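Local atomic coordinates of RagB/SusD family nutrient uptake outer membrane protein (Bacteroides thetaiotaomicron, PDB entry 7KV2), a protein that probably binds beta-glucan at the outer surface of a gut Bacteroides, as a SusD-like glycan-binding protein serving nutrient uptake. Residues M107-Y116 against W157-F168; L299-I307 against H315-P323. All coordinates share one frame; numbering follows the deposited sequence.

Contact 1 (M107-Y116 against W157-F168); sequences MIYGLWKCAY and WVWKFWGNVPYF. With EDO (1,2-ethanediol), chain D.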
loop_
_atom_site.group_PDB
_atom_site.type_symbol
_atom_site.label_atom_id
_atom_site.label_comp_id
_atom_site.label_asym_id
_atom_site.label_seq_id
_atom_site.Cartn_x
_atom_site.Cartn_y
_atom_site.Cartn_z
ATOM N N MET A 107 -16.731 -8.076 8.521
ATOM C CA MET A 107 -15.317 -8.041 8.084
ATOM C C MET A 107 -15.232 -7.362 6.719
ATOM O O MET A 107 -16.262 -7.216 6.059
ATOM C CB MET A 107 -14.703 -9.435 8.031
ATOM C CG MET A 107 -13.625 -9.639 9.086
ATOM S SD MET A 107 -12.181 -8.525 8.719
ATOM C CE MET A 107 -11.562 -9.331 7.253
ATOM N N ILE A 108 -14.051 -6.855 6.358
ATOM C CA ILE A 108 -13.854 -6.311 5.001
ATOM C C ILE A 108 -13.881 -7.505 4.044
ATOM O O ILE A 108 -13.450 -8.624 4.432
ATOM C CB ILE A 108 -12.588 -5.434 4.914
ATOM C CG1 ILE A 108 -11.317 -6.142 5.359
ATOM C CG2 ILE A 108 -12.849 -4.179 5.706
ATOM C CD1 ILE A 108 -10.061 -5.622 4.683
ATOM N N TYR A 109 -14.423 -7.274 2.869
ATOM C CA TYR A 109 -14.627 -8.325 1.835
ATOM C C TYR A 109 -14.212 -7.810 0.443
ATOM O O TYR A 109 -13.826 -8.630 -0.406
ATOM C CB TYR A 109 -16.089 -8.770 1.956
ATOM C CG TYR A 109 -16.460 -10.093 1.329
ATOM C CD1 TYR A 109 -15.513 -10.942 0.783
ATOM C CD2 TYR A 109 -17.790 -10.484 1.301
ATOM C CE1 TYR A 109 -15.888 -12.141 0.191
ATOM C CE2 TYR A 109 -18.172 -11.687 0.729
ATOM C CZ TYR A 109 -17.220 -12.509 0.166
ATOM O OH TYR A 109 -17.565 -13.714 -0.394
ATOM N N GLY A 110 -14.229 -6.494 0.215
ATOM C CA GLY A 110 -13.852 -5.902 -1.091
ATOM C C GLY A 110 -12.454 -6.323 -1.520
ATOM O O GLY A 110 -12.242 -6.730 -2.688
ATOM N N LEU A 111 -11.504 -6.274 -0.601
ATOM C CA LEU A 111 -10.081 -6.488 -0.931
ATOM C C LEU A 111 -9.901 -7.945 -1.346
ATOM O O LEU A 111 -9.151 -8.230 -2.249
ATOM C CB LEU A 111 -9.218 -6.132 0.294
ATOM C CG LEU A 111 -7.722 -6.415 0.155
ATOM C CD1 LEU A 111 -7.118 -5.588 -0.965
ATOM C CD2 LEU A 111 -6.988 -6.127 1.457
ATOM N N TRP A 112 -10.565 -8.854 -0.639
ATOM C CA TRP A 112 -10.565 -10.299 -0.974
ATOM C C TRP A 112 -11.035 -10.475 -2.431
ATOM O O TRP A 112 -10.351 -11.117 -3.198
ATOM C CB TRP A 112 -11.467 -10.997 0.049
ATOM C CG TRP A 112 -11.649 -12.463 -0.211
ATOM C CD1 TRP A 112 -12.357 -13.055 -1.227
ATOM C CD2 TRP A 112 -11.098 -13.522 0.576
ATOM N NE1 TRP A 112 -12.261 -14.425 -1.126
ATOM C CE2 TRP A 112 -11.492 -14.741 -0.039
ATOM C CE3 TRP A 112 -10.304 -13.574 1.727
ATOM C CZ2 TRP A 112 -11.135 -15.978 0.494
ATOM C CZ3 TRP A 112 -9.933 -14.800 2.234
ATOM C CH2 TRP A 112 -10.358 -15.986 1.624
ATOM N N LYS A 113 -12.147 -9.866 -2.796
ATOM C CA LYS A 113 -12.775 -10.005 -4.130
ATOM C C LYS A 113 -11.861 -9.365 -5.176
ATOM O O LYS A 113 -11.701 -9.951 -6.241
ATOM C CB LYS A 113 -14.158 -9.371 -4.161
ATOM C CG LYS A 113 -15.213 -10.110 -3.342
ATOM C CD LYS A 113 -16.524 -9.363 -3.267
ATOM C CE LYS A 113 -17.535 -10.003 -2.324
ATOM N NZ LYS A 113 -18.754 -9.165 -2.172
ATOM N N CYS A 114 -11.196 -8.247 -4.847
ATOM C CA CYS A 114 -10.231 -7.621 -5.783
ATOM C C CYS A 114 -9.029 -8.528 -6.004
ATOM O O CYS A 114 -8.579 -8.655 -7.172
ATOM C CB CYS A 114 -9.789 -6.241 -5.299
ATOM S SG CYS A 114 -11.117 -5.041 -5.175
ATOM N N ALA A 115 -8.478 -9.139 -4.954
ATOM C CA ALA A 115 -7.278 -9.983 -5.041
ATOM C C ALA A 115 -7.580 -11.166 -5.956
ATOM O O ALA A 115 -6.766 -11.463 -6.885
ATOM C CB ALA A 115 -6.887 -10.455 -3.677
ATOM N N TYR A 116 -8.731 -11.806 -5.750
ATOM C CA TYR A 116 -9.055 -13.040 -6.522
ATOM C C TYR A 116 -9.478 -12.661 -7.939
ATOM O O TYR A 116 -9.221 -13.502 -8.830
ATOM C CB TYR A 116 -10.043 -13.931 -5.763
ATOM C CG TYR A 116 -9.324 -14.719 -4.705
ATOM C CD1 TYR A 116 -8.442 -15.735 -5.030
ATOM C CD2 TYR A 116 -9.469 -14.412 -3.364
ATOM C CE1 TYR A 116 -7.739 -16.432 -4.061
ATOM C CE2 TYR A 116 -8.792 -15.115 -2.381
ATOM C CZ TYR A 116 -7.956 -16.160 -2.724
ATOM O OH TYR A 116 -7.241 -16.810 -1.759
ATOM N N TRP A 157 -1.722 -9.768 -1.174
ATOM C CA TRP A 157 -2.779 -9.021 -0.454
ATOM C C TRP A 157 -3.497 -10.035 0.474
ATOM O O TRP A 157 -3.711 -9.757 1.649
ATOM C CB TRP A 157 -3.766 -8.418 -1.444
ATOM C CG TRP A 157 -3.334 -7.169 -2.170
ATOM C CD1 TRP A 157 -2.246 -6.387 -1.938
ATOM C CD2 TRP A 157 -4.073 -6.529 -3.223
ATOM N NE1 TRP A 157 -2.253 -5.307 -2.783
ATOM C CE2 TRP A 157 -3.365 -5.355 -3.569
ATOM C CE3 TRP A 157 -5.265 -6.816 -3.891
ATOM C CZ2 TRP A 157 -3.786 -4.505 -4.584
ATOM C CZ3 TRP A 157 -5.719 -5.933 -4.860
ATOM C CH2 TRP A 157 -4.987 -4.781 -5.186
ATOM N N VAL A 158 -3.904 -11.188 -0.054
ATOM C CA VAL A 158 -4.668 -12.161 0.786
ATOM C C VAL A 158 -3.745 -12.939 1.715
ATOM O O VAL A 158 -4.205 -13.254 2.818
ATOM C CB VAL A 158 -5.607 -13.060 -0.040
ATOM C CG1 VAL A 158 -6.873 -12.321 -0.433
ATOM C CG2 VAL A 158 -4.933 -13.651 -1.261
ATOM N N TRP A 159 -2.513 -13.206 1.323
ATOM C CA TRP A 159 -1.503 -13.888 2.170
ATOM C C TRP A 159 -1.280 -13.065 3.444
ATOM O O TRP A 159 -1.346 -13.616 4.590
ATOM C CB TRP A 159 -0.223 -14.119 1.388
ATOM C CG TRP A 159 0.911 -14.750 2.138
ATOM C CD1 TRP A 159 0.935 -16.003 2.695
ATOM C CD2 TRP A 159 2.201 -14.172 2.398
ATOM N NE1 TRP A 159 2.148 -16.240 3.275
ATOM C CE2 TRP A 159 2.940 -15.121 3.137
ATOM C CE3 TRP A 159 2.795 -12.934 2.119
ATOM C CZ2 TRP A 159 4.243 -14.883 3.547
ATOM C CZ3 TRP A 159 4.087 -12.692 2.522
ATOM C CH2 TRP A 159 4.819 -13.668 3.211
ATOM N N LYS A 160 -1.026 -11.763 3.281
ATOM C CA LYS A 160 -0.744 -10.903 4.446
ATOM C C LYS A 160 -1.985 -10.783 5.323
ATOM O O LYS A 160 -1.815 -10.898 6.533
ATOM C CB LYS A 160 -0.198 -9.523 4.019
ATOM C CG LYS A 160 1.276 -9.591 3.677
ATOM C CD LYS A 160 1.944 -8.245 3.680
ATOM C CE LYS A 160 3.435 -8.379 3.803
ATOM N NZ LYS A 160 4.054 -7.041 3.885
ATOM N N PHE A 161 -3.153 -10.450 4.781
ATOM C CA PHE A 161 -4.319 -10.091 5.617
ATOM C C PHE A 161 -4.956 -11.372 6.188
ATOM O O PHE A 161 -5.413 -11.283 7.312
ATOM C CB PHE A 161 -5.355 -9.258 4.880
ATOM C CG PHE A 161 -4.952 -7.795 4.743
ATOM C CD1 PHE A 161 -5.202 -6.882 5.758
ATOM C CD2 PHE A 161 -4.351 -7.333 3.575
ATOM C CE1 PHE A 161 -4.819 -5.546 5.639
ATOM C CE2 PHE A 161 -3.991 -5.988 3.433
ATOM C CZ PHE A 161 -4.234 -5.099 4.459
ATOM N N TRP A 162 -4.987 -12.466 5.436
ATOM C CA TRP A 162 -5.758 -13.670 5.882
ATOM C C TRP A 162 -4.887 -14.937 6.014
ATOM O O TRP A 162 -5.315 -15.832 6.785
ATOM C CB TRP A 162 -6.929 -13.911 4.945
ATOM C CG TRP A 162 -8.065 -12.958 5.093
ATOM C CD1 TRP A 162 -9.041 -12.995 6.038
ATOM C CD2 TRP A 162 -8.352 -11.831 4.250
ATOM N NE1 TRP A 162 -9.930 -11.986 5.833
ATOM C CE2 TRP A 162 -9.533 -11.253 4.740
ATOM C CE3 TRP A 162 -7.705 -11.244 3.150
ATOM C CZ2 TRP A 162 -10.131 -10.151 4.132
ATOM C CZ3 TRP A 162 -8.316 -10.180 2.530
ATOM C CH2 TRP A 162 -9.472 -9.603 3.047
ATOM N N GLY A 163 -3.772 -15.044 5.288
ATOM C CA GLY A 163 -2.722 -16.065 5.485
ATOM C C GLY A 163 -3.070 -17.411 4.834
ATOM O O GLY A 163 -2.404 -17.785 3.848
ATOM N N ASN A 164 -4.027 -18.138 5.414
ATOM C CA ASN A 164 -4.398 -19.537 5.020
ATOM C C ASN A 164 -5.591 -19.491 4.067
ATOM O O ASN A 164 -6.741 -19.498 4.562
ATOM C CB ASN A 164 -4.724 -20.378 6.266
ATOM C CG ASN A 164 -3.677 -20.302 7.344
ATOM O OD1 ASN A 164 -2.564 -20.782 7.205
ATOM N ND2 ASN A 164 -4.022 -19.680 8.449
ATOM N N VAL A 165 -5.367 -19.358 2.754
ATOM C CA VAL A 165 -6.429 -18.933 1.784
ATOM C C VAL A 165 -6.396 -19.844 0.561
ATOM O O VAL A 165 -5.389 -20.514 0.354
ATOM C CB VAL A 165 -6.238 -17.460 1.361
ATOM C CG1 VAL A 165 -6.469 -16.551 2.551
ATOM C CG2 VAL A 165 -4.886 -17.248 0.740
ATOM N N PRO A 166 -7.469 -19.859 -0.261
ATOM C CA PRO A 166 -7.515 -20.662 -1.485
ATOM C C PRO A 166 -6.387 -20.305 -2.459
ATOM O O PRO A 166 -6.059 -19.104 -2.579
ATOM C CB PRO A 166 -8.851 -20.320 -2.141
ATOM C CG PRO A 166 -9.684 -19.665 -1.082
ATOM C CD PRO A 166 -8.720 -19.130 -0.045
ATOM N N TYR A 167 -5.814 -21.309 -3.137
ATOM C CA TYR A 167 -4.753 -21.115 -4.156
ATOM C C TYR A 167 -5.174 -21.816 -5.449
ATOM O O TYR A 167 -5.756 -22.925 -5.390
ATOM C CB TYR A 167 -3.378 -21.581 -3.671
ATOM C CG TYR A 167 -2.308 -21.344 -4.707
ATOM C CD1 TYR A 167 -1.692 -20.103 -4.811
ATOM C CD2 TYR A 167 -1.968 -22.313 -5.653
ATOM C CE1 TYR A 167 -0.746 -19.841 -5.790
ATOM C CE2 TYR A 167 -1.018 -22.064 -6.638
ATOM C CZ TYR A 167 -0.409 -20.816 -6.711
ATOM O OH TYR A 167 0.523 -20.502 -7.662
ATOM N N PHE A 168 -4.947 -21.161 -6.582
ATOM C CA PHE A 168 -5.178 -21.739 -7.933
ATOM C C PHE A 168 -4.322 -20.983 -8.963
ATOM O O PHE A 168 -4.124 -19.749 -8.821
ATOM C CB PHE A 168 -6.680 -21.789 -8.234
ATOM C CG PHE A 168 -7.460 -20.491 -8.193
ATOM C CD1 PHE A 168 -7.967 -19.996 -7.001
ATOM C CD2 PHE A 168 -7.790 -19.820 -9.364
ATOM C CE1 PHE A 168 -8.717 -18.829 -6.977
ATOM C CE2 PHE A 168 -8.547 -18.651 -9.343
ATOM C CZ PHE A 168 -8.997 -18.145 -8.144
HETATM C C1 EDO D . -18.226 -10.178 5.485
HETATM O O1 EDO D . -18.469 -9.956 6.823
HETATM C C2 EDO D . -19.281 -11.030 4.891
HETATM O O2 EDO D . -19.125 -12.378 5.274
#

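Contact 2 (L299-I307 against H315-P323); sequences LPTLISPYI and HDRGWGFCP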
loop_
_atom_site.group_PDB
_atom_site.type_symbol
_atom_site.label_atom_id
_atom_site.label_comp_id
_atom_site.label_asym_id
_atom_site.label_seq_id
_atom_site.Cartn_x
_atom_site.Cartn_y
_atom_site.Cartn_z
ATOM N N LEU A 299 -9.343 7.595 -2.232
ATOM C CA LEU A 299 -8.566 7.667 -0.946
ATOM C C LEU A 299 -8.632 9.074 -0.350
ATOM O O LEU A 299 -8.937 9.210 0.841
ATOM C CB LEU A 299 -7.149 7.120 -1.122
ATOM C CG LEU A 299 -6.222 7.280 0.076
ATOM C CD1 LEU A 299 -6.742 6.541 1.292
ATOM C CD2 LEU A 299 -4.803 6.839 -0.203
ATOM N N PRO A 300 -8.346 10.159 -1.108
ATOM C CA PRO A 300 -8.363 11.512 -0.536
ATOM C C PRO A 300 -9.733 11.887 0.036
ATOM O O PRO A 300 -9.766 12.563 1.023
ATOM C CB PRO A 300 -7.903 12.404 -1.689
ATOM C CG PRO A 300 -7.078 11.480 -2.541
ATOM C CD PRO A 300 -7.842 10.176 -2.486
ATOM N N THR A 301 -10.827 11.450 -0.573
ATOM C CA THR A 301 -12.183 11.734 -0.034
ATOM C C THR A 301 -12.281 11.057 1.341
ATOM O O THR A 301 -12.816 11.664 2.295
ATOM C CB THR A 301 -13.293 11.275 -0.987
ATOM O OG1 THR A 301 -13.241 12.064 -2.194
ATOM C CG2 THR A 301 -14.651 11.433 -0.331
ATOM N N LEU A 302 -11.813 9.822 1.467
ATOM C CA LEU A 302 -11.957 9.043 2.737
ATOM C C LEU A 302 -11.298 9.769 3.912
ATOM O O LEU A 302 -11.972 9.888 4.959
ATOM C CB LEU A 302 -11.336 7.660 2.572
ATOM C CG LEU A 302 -12.119 6.744 1.638
ATOM C CD1 LEU A 302 -11.356 5.481 1.304
ATOM C CD2 LEU A 302 -13.459 6.385 2.249
ATOM N N ILE A 303 -10.120 10.384 3.728
ATOM C CA ILE A 303 -9.227 10.755 4.871
ATOM C C ILE A 303 -9.025 12.268 5.004
ATOM O O ILE A 303 -8.260 12.674 5.869
ATOM C CB ILE A 303 -7.896 10.011 4.703
ATOM C CG1 ILE A 303 -7.142 10.569 3.486
ATOM C CG2 ILE A 303 -8.116 8.501 4.636
ATOM C CD1 ILE A 303 -5.712 10.121 3.365
ATOM N N SER A 304 -9.761 13.086 4.256
ATOM C CA SER A 304 -9.703 14.561 4.385
ATOM C C SER A 304 -10.792 15.053 5.326
ATOM O O SER A 304 -11.750 14.329 5.621
ATOM C CB SER A 304 -9.744 15.135 3.018
ATOM O OG SER A 304 -8.581 14.680 2.308
ATOM N N PRO A 305 -10.633 16.261 5.886
ATOM C CA PRO A 305 -11.479 16.725 6.985
ATOM C C PRO A 305 -12.917 16.915 6.488
ATOM O O PRO A 305 -13.182 17.381 5.403
ATOM C CB PRO A 305 -10.922 18.063 7.445
ATOM C CG PRO A 305 -9.616 18.216 6.707
ATOM C CD PRO A 305 -9.597 17.243 5.539
ATOM N N TYR A 306 -13.852 16.509 7.336
ATOM C CA TYR A 306 -15.294 16.578 7.044
ATOM C C TYR A 306 -15.743 18.045 7.028
ATOM O O TYR A 306 -15.488 18.805 8.019
ATOM C CB TYR A 306 -16.032 15.745 8.093
ATOM C CG TYR A 306 -17.469 15.416 7.748
ATOM C CD1 TYR A 306 -17.794 14.758 6.585
ATOM C CD2 TYR A 306 -18.499 15.724 8.643
ATOM C CE1 TYR A 306 -19.105 14.402 6.290
ATOM C CE2 TYR A 306 -19.802 15.365 8.370
ATOM C CZ TYR A 306 -20.101 14.690 7.209
ATOM O OH TYR A 306 -21.378 14.332 6.926
ATOM N N ILE A 307 -16.373 18.431 5.919
ATOM C CA ILE A 307 -16.935 19.785 5.656
ATOM C C ILE A 307 -15.845 20.838 5.903
ATOM O O ILE A 307 -16.118 21.939 6.458
ATOM C CB ILE A 307 -18.225 20.040 6.431
ATOM C CG1 ILE A 307 -19.060 18.752 6.541
ATOM C CG2 ILE A 307 -18.992 21.172 5.775
ATOM C CD1 ILE A 307 -20.346 18.927 7.331
ATOM N N HIS A 315 -6.532 22.940 0.298
ATOM C CA HIS A 315 -7.036 21.594 0.673
ATOM C C HIS A 315 -8.530 21.573 0.449
ATOM O O HIS A 315 -9.191 22.632 0.684
ATOM C CB HIS A 315 -6.699 21.300 2.144
ATOM C CG HIS A 315 -5.282 20.889 2.379
ATOM N ND1 HIS A 315 -4.211 21.763 2.290
ATOM C CD2 HIS A 315 -4.762 19.676 2.670
ATOM C CE1 HIS A 315 -3.090 21.105 2.544
ATOM N NE2 HIS A 315 -3.397 19.801 2.807
ATOM N N ASP A 316 -9.044 20.373 0.185
ATOM C CA ASP A 316 -10.489 20.091 0.009
ATOM C C ASP A 316 -10.958 19.119 1.104
ATOM O O ASP A 316 -10.113 18.537 1.864
ATOM C CB ASP A 316 -10.768 19.570 -1.387
ATOM C CG ASP A 316 -10.842 20.611 -2.508
ATOM O OD1 ASP A 316 -10.639 21.829 -2.245
ATOM O OD2 ASP A 316 -11.067 20.181 -3.655
ATOM N N ARG A 317 -12.278 18.984 1.185
ATOM C CA ARG A 317 -12.978 18.210 2.225
ATOM C C ARG A 317 -12.960 16.715 1.915
ATOM O O ARG A 317 -12.801 16.286 0.786
ATOM C CB ARG A 317 -14.427 18.708 2.339
ATOM C CG ARG A 317 -15.280 18.427 1.109
ATOM C CD ARG A 317 -16.469 19.359 1.085
ATOM N NE ARG A 317 -17.363 18.914 0.050
ATOM C CZ ARG A 317 -18.058 19.716 -0.738
ATOM N NH1 ARG A 317 -17.947 21.025 -0.621
ATOM N NH2 ARG A 317 -18.882 19.181 -1.636
ATOM N N GLY A 318 -13.283 15.938 2.934
ATOM C CA GLY A 318 -13.452 14.494 2.823
ATOM C C GLY A 318 -14.414 14.006 3.870
ATOM O O GLY A 318 -15.265 14.819 4.282
ATOM N N TRP A 319 -14.266 12.750 4.304
ATOM C CA TRP A 319 -15.208 12.114 5.259
ATOM C C TRP A 319 -14.634 11.929 6.670
ATOM O O TRP A 319 -15.328 11.328 7.494
ATOM C CB TRP A 319 -15.662 10.793 4.653
ATOM C CG TRP A 319 -16.457 10.943 3.400
ATOM C CD1 TRP A 319 -17.138 12.033 2.949
ATOM C CD2 TRP A 319 -16.745 9.886 2.474
ATOM N NE1 TRP A 319 -17.785 11.722 1.779
ATOM C CE2 TRP A 319 -17.569 10.418 1.469
ATOM C CE3 TRP A 319 -16.354 8.554 2.401
ATOM C CZ2 TRP A 319 -17.983 9.666 0.375
ATOM C CZ3 TRP A 319 -16.768 7.802 1.321
ATOM C CH2 TRP A 319 -17.575 8.360 0.328
ATOM N N GLY A 320 -13.408 12.390 6.950
ATOM C CA GLY A 320 -12.769 12.395 8.277
ATOM C C GLY A 320 -12.380 11.000 8.790
ATOM O O GLY A 320 -12.333 10.781 10.028
ATOM N N PHE A 321 -12.088 10.068 7.906
ATOM C CA PHE A 321 -11.423 8.814 8.293
ATOM C C PHE A 321 -9.926 9.031 8.444
ATOM O O PHE A 321 -9.328 9.964 7.836
ATOM C CB PHE A 321 -11.747 7.668 7.353
ATOM C CG PHE A 321 -13.204 7.245 7.393
ATOM C CD1 PHE A 321 -13.677 6.365 8.351
ATOM C CD2 PHE A 321 -14.086 7.676 6.414
ATOM C CE1 PHE A 321 -15.019 5.980 8.367
ATOM C CE2 PHE A 321 -15.426 7.305 6.421
ATOM C CZ PHE A 321 -15.882 6.422 7.384
ATOM N N CYS A 322 -9.331 8.106 9.207
ATOM C CA CYS A 322 -7.890 8.008 9.475
ATOM C C CYS A 322 -7.248 9.353 9.796
ATOM O O CYS A 322 -6.226 9.666 9.190
ATOM C CB CYS A 322 -7.203 7.346 8.304
ATOM S SG CYS A 322 -7.739 5.629 8.099
ATOM N N PRO A 323 -7.721 10.110 10.812
ATOM C CA PRO A 323 -6.948 11.219 11.387
ATOM C C PRO A 323 -5.572 10.699 11.799
ATOM O O PRO A 323 -5.410 9.497 12.077
ATOM C CB PRO A 323 -7.618 11.596 12.714
ATOM C CG PRO A 323 -8.935 10.928 12.695
ATOM C CD PRO A 323 -8.938 9.889 11.593
HETATM O O HOH W 1 -14.031 15.065 -1.525
HETATM O O HOH W 2 -6.154 11.745 7.355
HETATM O O HOH W 3 -16.969 16.717 3.580
#

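Contact 1 (M107-Y116 against W157-F168)
Tyr116 OH donates to Pro166 O over 2.7 Å, meeting a lone pair in the carbonyl plane with a C=O...O angle of 132°. The phenol suits this place: its oxygen reaches the loop backbone, while CE2 lies against Val158 CG1 at 3.9 Å and CD1 meets Phe168 CE1, the two rings rim to rim. Pro166 CD touches both the phenol oxygen and Trp112 CH2.

Trp112 turns the CE3 edge of its indole into the centre of the Trp162 face, 3.6 Å from CD2, an edge-to-face (T-shaped) pair with planes at 84°. Phe161 CB covers the other face of Trp162, Met107 CE reaches its NE1 side at 3.4 Å, and the indole N-H is spent on Pro497 O. Leu111 forks, CD1 against Trp157 CE3 and CD2 over one face of Phe161. The small Ala115 lets CB meet Val158 CG1 at 3.7 Å and its CA lie by the Trp157 ring.

The pieces 110-116 and 157-162, parts of helices 110-130 and 137-162, run roughly antiparallel (149°) within the TPR-related part of this SusD-family protein. The interface is mostly apolar, with one cross-segment hydrogen bond, and the buried Ile108 O finds only the Trp162 edge.

Contact 2 (L299-I307 against H315-P323)
Thr301 has OG1 beside the backbone N (chi1 -66°), which leaves CG2 anti to that nitrogen and over the Trp319 indole, whose CG lies anti to the carbonyl carbon (chi1 -65°). The methyl sits 3.7 Å from the centroid of the five-membered ring, nearly on its normal, a CH-pi contact. The branched threonine serves two ends at once, since OG1 bonds to Glu393 O and Trp396 NE1 and accepts a hydrogen bond from a water that also donates to Arg317 O. Leu302 CD2 reaches the six-membered part of the indole, 3.6 Å from CE3.

Backbone bonds join the two segments as well. Carbonyls of Thr301 and Leu302, in the short helix 299-303 of the SusD-family region, accept from the loop before helix 326-331: Trp319 N to Thr301 O at 2.7 Å, nearly in line with the carbonyl, and Phe321 N to Leu302 O at 3.0 Å. Farther on, Gly320 N donates to Ser304 O, and Gly318 N approaches Pro305 O at 2.9 Å from well above the carbonyl plane. Gly318 fits because its CA lies against Thr301 O where a side chain would collide; Gly320 adopts a positive phi of 70°, easy for glycine. Ser304 OG folds back to Pro300 O at 2.7 Å. A second water donates to both Ile303 O and Cys322 O, while Ile303 CG2 packs on Cys322 CB.

Overall arrangement
Contact 1 closes before contact 2 opens along the chain, and the two do not touch: their centres are 27 Å apart and their nearest atoms about 11 Å. They belong to different regions of the protein, contact 1 to the N-terminal starch-binding-associated part and contact 2 to the SusD part. Contact 1 joins two long helices, 110-130 and 137-162, whereas contact 2 sets a loop against the short helix 299-303. Helix 70-75 touches both: Val70, Met73 and Ser74 pack on contact 1, Asn71 and Leu72 on contact 2. The two regions of the single chain thus pack against a common helix.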